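Local atomic coordinates of hypothetical protein EF_2215 (Enterococcus faecalis, PDB entry 2NN5), a protein that is of unknown function but belongs to the AHA1 family, resembling the C-terminal domain of activators of the Hsp90 ATPase, and binds magnesium. Residues A[93-96]-A[100-103]. Numbering follows the deposited sequence.
Sequences TDYA and YLGV
A classic beta bulge marks the antiparallel hairpin of strands 86-96 and 100-105, where the chain turns a corner at Thr-93 and both Thr-93 and Asp-94 face Gly-102. The carbonyl oxygen of Gly-102 takes a short bond from Thr-93 N (2.7 Å) and a weak one from Asp-94 N (3.4 Å). Gly-102 N answers with a bond to Asp-94 O. Nearer the turn, Ala-96 and Tyr-100 form a hydrogen-bonded pair: Ala-96 N donates to Tyr-100 O at 2.9 Å, and Tyr-100 N returns a bond to Ala-96 O (3.1 Å).

The two strands are neighbours in the antiparallel sheet of this AHA1-family fold, with strand 78-83 on the far side of 86-96 and strand 108-116 on the far side of 100-105.

On the face that carries Asp-94, Ala-96 and Tyr-100, the tyrosine folds across to the neighbouring strand: with CG set between its backbone N and carbonyl carbon (chi1 55°), the ring lies against Ala-96. Ala-96 CB sits over one ring face, 3.5 Å from the centroid of the Tyr-100 ring, in a CH-pi contact offset toward the rim. The Asp-94 carboxylate meets the same ring obliquely, its CG 3.6 Å from Tyr-100 CE2 and its plane turned 59° from the ring. A water in the ring plane links the two polar ends, donating to Asp-94 OD1 at 2.6 Å and hydrogen-bonding Tyr-100 OH.

The other face packs toward helix 48-56. There Tyr-95 CD1 touches Leu-101 CD1 at 3.6 Å across a non-hydrogen-bonded pair; Trp-52 meets the Tyr-95 ring edge-to-face, and Leu-101 also touches Trp-52 and Leu-55 of that helix.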
# COMPACT_ATOMS: atom_id res chain seq x y z
N THR A 93 -13.28 1.22 -6.18
CA THR A 93 -14.41 1.89 -5.57
C THR A 93 -14.34 3.39 -5.88
O THR A 93 -15.34 4.10 -5.69
CB THR A 93 -14.41 1.66 -4.03
OG1 THR A 93 -13.15 2.12 -3.49
CG2 THR A 93 -14.60 0.15 -3.71
N ASP A 94 -13.20 3.88 -6.36
CA ASP A 94 -13.10 5.27 -6.81
C ASP A 94 -11.88 5.37 -7.75
O ASP A 94 -10.90 4.63 -7.61
CB ASP A 94 -12.91 6.20 -5.64
CG ASP A 94 -13.75 7.47 -5.80
OD1 ASP A 94 -14.34 7.70 -6.90
OD2 ASP A 94 -13.85 8.19 -4.81
N TYR A 95 -11.94 6.30 -8.70
CA TYR A 95 -10.94 6.38 -9.75
C TYR A 95 -10.90 7.79 -10.30
O TYR A 95 -11.90 8.27 -10.81
CB TYR A 95 -11.29 5.40 -10.88
CG TYR A 95 -10.24 5.33 -11.96
CD1 TYR A 95 -9.22 4.36 -11.94
CD2 TYR A 95 -10.29 6.20 -13.07
CE1 TYR A 95 -8.25 4.29 -12.97
CE2 TYR A 95 -9.33 6.12 -14.08
CZ TYR A 95 -8.34 5.16 -14.03
OH TYR A 95 -7.39 5.08 -15.02
N ALA A 96 -9.75 8.47 -10.14
CA ALA A 96 -9.54 9.76 -10.81
C ALA A 96 -8.13 9.75 -11.36
O ALA A 96 -7.19 9.71 -10.60
CB ALA A 96 -9.75 10.92 -9.85
N TYR A 100 -6.35 9.83 -7.66
CA TYR A 100 -6.67 8.88 -6.58
C TYR A 100 -7.27 7.59 -7.09
O TYR A 100 -7.79 7.54 -8.21
CB TYR A 100 -7.56 9.46 -5.49
CG TYR A 100 -8.84 10.04 -5.98
CD1 TYR A 100 -9.01 11.44 -6.10
CD2 TYR A 100 -9.93 9.24 -6.30
CE1 TYR A 100 -10.25 12.01 -6.55
CE2 TYR A 100 -11.16 9.78 -6.73
CZ TYR A 100 -11.31 11.16 -6.86
OH TYR A 100 -12.54 11.63 -7.33
N LEU A 101 -7.16 6.56 -6.25
CA LEU A 101 -7.61 5.22 -6.59
C LEU A 101 -8.04 4.53 -5.32
O LEU A 101 -7.25 4.43 -4.39
CB LEU A 101 -6.45 4.40 -7.22
CG LEU A 101 -6.81 3.00 -7.67
CD1 LEU A 101 -7.84 3.00 -8.86
CD2 LEU A 101 -5.55 2.25 -8.09
N GLY A 102 -9.30 4.06 -5.28
CA GLY A 102 -9.75 3.24 -4.18
C GLY A 102 -10.05 1.85 -4.69
O GLY A 102 -10.62 1.70 -5.76
N VAL A 103 -9.65 0.85 -3.94
CA VAL A 103 -9.74 -0.58 -4.37
C VAL A 103 -10.24 -1.45 -3.25
O VAL A 103 -9.86 -1.25 -2.10
CB VAL A 103 -8.33 -1.11 -4.85
CG1 VAL A 103 -8.50 -2.42 -5.60
CG2 VAL A 103 -7.60 -0.12 -5.74
O HOH W 1 -14.63 10.09 -7.90